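Local coordinates for ABC transporter (PDB 4G68), which probably binds xylan-derived sugars outside the cell as the solute-binding component of an ABC transporter, at residues A95-Q100 / A327-K332; V156-K161 / A273-G278. All coordinates share one frame; numbering follows the deposited sequence.

Overall arrangement
Contact 1 and contact 2 sit on opposite sides of the chain's centre, their own centres about 37 Å apart and their nearest atoms about 13 Å apart, so neither touches the other. Along the chain, 156-161/273-278 is nested inside the long loop that 95-100/327-332 closes. One mixed sheet reaches both: strand 98-102 pairs with strand 317-325, which pairs with strand 144-160, and that strand carries contact 2. This fits the two-lobed build of bacterial solute-binding proteins, with the sugar probably held in the cleft between the lobes. Contact 1 is a polar junction of loops, partly buried; contact 2 is buried strand pairing.

Contact 1. Residues A95-Q100 / A327-K332; sequences APDIFQ and ANSKYK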
loop_
_atom_site.group_PDB
_atom_site.type_symbol
_atom_site.label_atom_id
_atom_site.label_comp_id
_atom_site.label_asym_id
_atom_site.label_seq_id
_atom_site.Cartn_x
_atom_site.Cartn_y
_atom_site.Cartn_z
ATOM N N ALA C 95 -1.013 -23.464 4.838
ATOM C CA ALA C 95 -0.196 -22.247 4.940
ATOM C C ALA C 95 1.204 -22.533 5.531
ATOM O O ALA C 95 1.361 -23.494 6.316
ATOM C CB ALA C 95 -0.932 -21.199 5.747
ATOM N N PRO C 96 2.210 -21.689 5.186
ATOM C CA PRO C 96 3.559 -21.794 5.696
ATOM C C PRO C 96 3.584 -21.442 7.155
ATOM O O PRO C 96 2.601 -20.953 7.675
ATOM C CB PRO C 96 4.309 -20.708 4.933
ATOM C CG PRO C 96 3.279 -19.624 4.775
ATOM C CD PRO C 96 2.010 -20.398 4.459
ATOM N N ASP C 97 4.711 -21.719 7.798
ATOM C CA ASP C 97 4.915 -21.380 9.206
ATOM C C ASP C 97 4.751 -19.886 9.384
ATOM O O ASP C 97 4.027 -19.441 10.294
ATOM C CB ASP C 97 6.352 -21.770 9.612
ATOM C CG ASP C 97 6.575 -23.258 9.596
ATOM O OD1 ASP C 97 5.932 -23.963 10.437
ATOM O OD2 ASP C 97 7.348 -23.718 8.720
ATOM N N ILE C 98 5.408 -19.121 8.486
ATOM C CA ILE C 98 5.364 -17.654 8.522
ATOM C C ILE C 98 4.938 -17.092 7.178
ATOM O O ILE C 98 5.431 -17.528 6.142
ATOM C CB ILE C 98 6.737 -17.019 8.845
ATOM C CG1 ILE C 98 7.355 -17.629 10.101
ATOM C CG2 ILE C 98 6.562 -15.531 9.080
ATOM C CD1 ILE C 98 8.846 -17.493 10.182
ATOM N N PHE C 99 4.014 -16.154 7.203
ATOM C CA PHE C 99 3.535 -15.531 5.981
ATOM C C PHE C 99 3.340 -14.031 6.113
ATOM O O PHE C 99 2.766 -13.565 7.108
ATOM C CB PHE C 99 2.249 -16.224 5.452
ATOM C CG PHE C 99 1.023 -16.074 6.332
ATOM C CD1 PHE C 99 0.084 -15.029 6.126
ATOM C CD2 PHE C 99 0.766 -17.007 7.323
ATOM C CE1 PHE C 99 -1.045 -14.917 6.931
ATOM C CE2 PHE C 99 -0.359 -16.906 8.119
ATOM C CZ PHE C 99 -1.277 -15.872 7.913
ATOM N N GLN C 100 3.773 -13.299 5.078
ATOM C CA GLN C 100 3.507 -11.868 4.973
ATOM C C GLN C 100 2.016 -11.639 4.795
ATOM O O GLN C 100 1.349 -12.451 4.163
ATOM C CB GLN C 100 4.252 -11.309 3.753
ATOM C CG GLN C 100 4.053 -9.798 3.492
ATOM C CD GLN C 100 4.987 -9.257 2.378
ATOM O OE1 GLN C 100 5.702 -10.021 1.753
ATOM N NE2 GLN C 100 4.947 -7.940 2.117
ATOM N N ALA C 327 -1.569 -21.174 12.738
ATOM C CA ALA C 327 -2.002 -21.806 13.997
ATOM C C ALA C 327 -1.511 -23.257 14.030
ATOM O O ALA C 327 -1.171 -23.772 15.094
ATOM C CB ALA C 327 -3.539 -21.751 14.128
ATOM N N ASN C 328 -1.405 -23.880 12.849
ATOM C CA ASN C 328 -0.977 -25.303 12.722
ATOM C C ASN C 328 0.514 -25.519 12.447
ATOM O O ASN C 328 0.940 -26.599 12.004
ATOM C CB ASN C 328 -1.843 -26.053 11.698
ATOM C CG ASN C 328 -1.553 -25.652 10.269
ATOM O OD1 ASN C 328 -0.808 -24.683 10.006
ATOM N ND2 ASN C 328 -2.135 -26.385 9.330
ATOM N N SER C 329 1.332 -24.501 12.705
ATOM C CA SER C 329 2.772 -24.721 12.648
ATOM C C SER C 329 3.116 -25.797 13.700
ATOM O O SER C 329 2.523 -25.855 14.793
ATOM C CB SER C 329 3.603 -23.437 12.877
ATOM O OG SER C 329 5.006 -23.715 12.695
ATOM N N LYS C 330 4.035 -26.672 13.328
ATOM C CA LYS C 330 4.564 -27.663 14.260
ATOM C C LYS C 330 5.565 -27.005 15.240
ATOM O O LYS C 330 5.729 -27.435 16.387
ATOM C CB LYS C 330 5.266 -28.744 13.453
ATOM C CG LYS C 330 4.420 -29.345 12.356
ATOM C CD LYS C 330 3.472 -30.382 12.919
ATOM C CE LYS C 330 2.947 -31.326 11.844
ATOM N NZ LYS C 330 3.998 -32.245 11.316
ATOM N N TYR C 331 6.218 -25.937 14.783
ATOM C CA TYR C 331 7.288 -25.293 15.552
ATOM C C TYR C 331 6.934 -23.854 15.881
ATOM O O TYR C 331 7.587 -22.891 15.368
ATOM C CB TYR C 331 8.574 -25.330 14.752
ATOM C CG TYR C 331 8.716 -26.601 13.977
ATOM C CD1 TYR C 331 9.063 -27.789 14.612
ATOM C CD2 TYR C 331 8.512 -26.615 12.602
ATOM C CE1 TYR C 331 9.187 -28.966 13.892
ATOM C CE2 TYR C 331 8.630 -27.784 11.874
ATOM C CZ TYR C 331 8.977 -28.949 12.519
ATOM O OH TYR C 331 9.104 -30.109 11.762
ATOM N N LYS C 332 5.913 -23.720 16.727
ATOM C CA LYS C 332 5.333 -22.411 17.064
ATOM C C LYS C 332 6.317 -21.467 17.742
ATOM O O LYS C 332 6.430 -20.290 17.329
ATOM C CB LYS C 332 4.113 -22.579 17.966
ATOM C CG LYS C 332 2.925 -23.212 17.292
ATOM C CD LYS C 332 1.827 -23.461 18.323
ATOM C CE LYS C 332 0.635 -24.179 17.696
ATOM N NZ LYS C 332 0.996 -25.507 17.133
HETATM O O HOH W 1 1.976 -24.023 8.843
#
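D97 and S329 meet side chain to side chain, and their hydrogen bond carries this small contact. S329 OG donates to D97 OD1 over a very short 2.5 Å, the one direct hydrogen bond between 95-100 and 327-332. The serine hydroxyl is placed for it by its first torsion, OG anti to the backbone N (chi1 -175°). The same oxygen also accepts from the backbone N of Y331, 3.3 Å from S329 OG and with an N-H...O angle of 146°, which makes an ST turn just before helix 332-353, where Y331 is the N-cap residue. D97 OD2, the other carboxylate oxygen, is taken by the backbone N of T42 on strand 40-45.

A second bridge, through one water, joins A95 to N328. The water donates to A95 O at 2.7 Å and to N328 OD1 at 3.1 Å, while N328 ND2 bonds to N93 O. Within 327-332, K332 NZ donates to S329 O at 2.8 Å, almost in line with the carbonyl (169°).

K330 CB packs over one face of the Y331 ring inside the loop; across the contact D97 OD1 meets that ring obliquely, 4.3 Å from Y331 CD2. An alanine in place of S329 would probably leave D97 OD1 without its donor and Y331 N without the acceptor that shapes the turn.

The chemistry is thus polar: one hydroxyl joins a carboxylate to a helix start, and that carboxylate, through T42, ties the beginning of strand 98-102 to its parallel neighbour. The helix start could help stabilise the negative charge on D97.

Contact 2. Residues V156-K161 / A273-G278; sequences VLYINK and AMYFGG
Y158 reaches along its partner strand to G278: Y158 OH donates to G278 O at 2.8 Å, and that carbonyl oxygen lies at the ring edge, in its plane. CG lies beside the backbone N and anti to the carbonyl carbon (chi1 -61°), which lays the ring alongside Y275; the two rings meet obliquely, planes at 69°, with Y158 CD2 3.5 Å from Y275 CD2. Their backbones form a hydrogen-bonded antiparallel pair, Y158 N to Y275 O at 2.9 Å.

V156 forms the next such pair, V156 N to G277 O at 2.8 Å, and its CG1 sits 3.6 Å above the centre of the Y158 ring. The backbone angles of G277 would press a CB against the preceding carbonyl, which by itself favours glycine.

On the other face M274 and I159 lie side by side, pointing the same way, with M274 CG 3.9 Å from I159 CD1. The methionine bends at its end (chi3 83°) towards L157 and I159.

Neighbours pack on both faces: helix 260-268 and F285 on Y158 and Y275, F164 of helix 161-166 on I159 and M274. Strand 144-160 pairs with both 274-278 and 297-300.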
loop_
_atom_site.group_PDB
_atom_site.type_symbol
_atom_site.label_atom_id
_atom_site.label_comp_id
_atom_site.label_asym_id
_atom_site.label_seq_id
_atom_site.Cartn_x
_atom_site.Cartn_y
_atom_site.Cartn_z
ATOM N N VAL C 156 1.144 8.627 -1.819
ATOM C CA VAL C 156 2.121 9.620 -2.267
ATOM C C VAL C 156 1.821 10.028 -3.700
ATOM O O VAL C 156 1.582 9.149 -4.519
ATOM C CB VAL C 156 3.543 9.025 -2.283
ATOM C CG1 VAL C 156 4.585 10.034 -2.799
ATOM C CG2 VAL C 156 3.927 8.545 -0.883
ATOM N N LEU C 157 1.894 11.357 -3.990
ATOM C CA LEU C 157 1.988 11.845 -5.363
ATOM C C LEU C 157 3.478 12.008 -5.675
ATOM O O LEU C 157 4.191 12.814 -5.048
ATOM C CB LEU C 157 1.164 13.151 -5.576
ATOM C CG LEU C 157 1.203 13.871 -6.955
ATOM C CD1 LEU C 157 0.771 12.989 -8.124
ATOM C CD2 LEU C 157 0.381 15.150 -6.892
ATOM N N TYR C 158 3.939 11.279 -6.700
ATOM C CA TYR C 158 5.309 11.395 -7.195
ATOM C C TYR C 158 5.321 12.347 -8.368
ATOM O O TYR C 158 4.529 12.194 -9.285
ATOM C CB TYR C 158 5.826 10.026 -7.656
ATOM C CG TYR C 158 5.849 9.004 -6.550
ATOM C CD1 TYR C 158 6.973 8.840 -5.755
ATOM C CD2 TYR C 158 4.770 8.150 -6.341
ATOM C CE1 TYR C 158 7.013 7.878 -4.747
ATOM C CE2 TYR C 158 4.795 7.194 -5.327
ATOM C CZ TYR C 158 5.907 7.060 -4.552
ATOM O OH TYR C 158 5.908 6.089 -3.571
ATOM N N ILE C 159 6.234 13.328 -8.320
ATOM C CA ILE C 159 6.389 14.368 -9.336
ATOM C C ILE C 159 7.761 14.174 -9.994
ATOM O O ILE C 159 8.777 14.210 -9.296
ATOM C CB ILE C 159 6.362 15.778 -8.625
ATOM C CG1 ILE C 159 5.076 15.959 -7.850
ATOM C CG2 ILE C 159 6.640 16.967 -9.573
ATOM C CD1 ILE C 159 3.886 15.798 -8.760
ATOM N N ASN C 160 7.799 13.956 -11.308
ATOM C CA ASN C 160 9.068 14.018 -12.036
ATOM C C ASN C 160 9.438 15.494 -12.212
ATOM O O ASN C 160 8.901 16.138 -13.130
ATOM C CB ASN C 160 8.942 13.343 -13.415
ATOM C CG ASN C 160 10.269 13.314 -14.175
ATOM O OD1 ASN C 160 11.014 14.290 -14.148
ATOM N ND2 ASN C 160 10.584 12.208 -14.818
ATOM N N LYS C 161 10.325 16.028 -11.344
ATOM C CA LYS C 161 10.659 17.473 -11.347
ATOM C C LYS C 161 11.200 17.928 -12.705
ATOM O O LYS C 161 10.927 19.061 -13.140
ATOM C CB LYS C 161 11.713 17.834 -10.295
ATOM C CG LYS C 161 11.358 17.514 -8.827
ATOM C CD LYS C 161 12.590 17.796 -7.952
ATOM C CE LYS C 161 12.590 17.008 -6.654
ATOM N NZ LYS C 161 13.888 16.929 -5.895
ATOM N N ALA C 273 4.681 12.403 -16.383
ATOM C CA ALA C 273 4.830 13.532 -15.378
ATOM C C ALA C 273 4.704 13.076 -13.920
ATOM O O ALA C 273 5.567 13.465 -13.092
ATOM C CB ALA C 273 3.782 14.621 -15.629
ATOM N N MET C 274 3.617 12.301 -13.632
ATOM C CA MET C 274 3.164 11.888 -12.306
ATOM C C MET C 274 2.786 10.407 -12.164
ATOM O O MET C 274 2.669 9.674 -13.151
ATOM C CB MET C 274 1.984 12.776 -11.751
ATOM C CG MET C 274 2.124 14.294 -11.952
ATOM S SD MET C 274 0.671 15.321 -11.583
ATOM C CE MET C 274 0.788 15.548 -9.814
ATOM N N TYR C 275 2.793 9.950 -10.894
ATOM C CA TYR C 275 2.322 8.603 -10.471
ATOM C C TYR C 275 1.739 8.815 -9.130
ATOM O O TYR C 275 2.319 9.558 -8.303
ATOM C CB TYR C 275 3.471 7.756 -10.222
ATOM C CG TYR C 275 3.231 6.349 -9.874
ATOM C CD1 TYR C 275 3.286 5.354 -10.860
ATOM C CD2 TYR C 275 3.082 5.949 -8.518
ATOM C CE1 TYR C 275 3.102 4.020 -10.533
ATOM C CE2 TYR C 275 2.899 4.610 -8.205
ATOM C CZ TYR C 275 2.909 3.646 -9.197
ATOM O OH TYR C 275 2.696 2.303 -8.857
ATOM N N PHE C 276 0.646 8.106 -8.864
ATOM C CA PHE C 276 0.117 8.169 -7.545
ATOM C C PHE C 276 -0.091 6.791 -6.923
ATOM O O PHE C 276 -0.662 5.905 -7.506
ATOM C CB PHE C 276 -1.185 8.976 -7.537
ATOM C CG PHE C 276 -1.842 8.990 -6.214
ATOM C CD1 PHE C 276 -1.402 9.856 -5.228
ATOM C CD2 PHE C 276 -2.881 8.099 -5.926
ATOM C CE1 PHE C 276 -1.955 9.847 -3.966
ATOM C CE2 PHE C 276 -3.423 8.072 -4.651
ATOM C CZ PHE C 276 -2.981 8.945 -3.698
ATOM N N GLY C 277 0.406 6.610 -5.716
ATOM C CA GLY C 277 0.154 5.314 -5.182
ATOM C C GLY C 277 0.718 5.195 -3.824
ATOM O O GLY C 277 0.752 6.180 -3.057
ATOM N N GLY C 278 1.099 3.972 -3.521
ATOM C CA GLY C 278 1.713 3.677 -2.242
ATOM C C GLY C 278 3.155 4.163 -2.158
ATOM O O GLY C 278 3.907 4.232 -3.171
#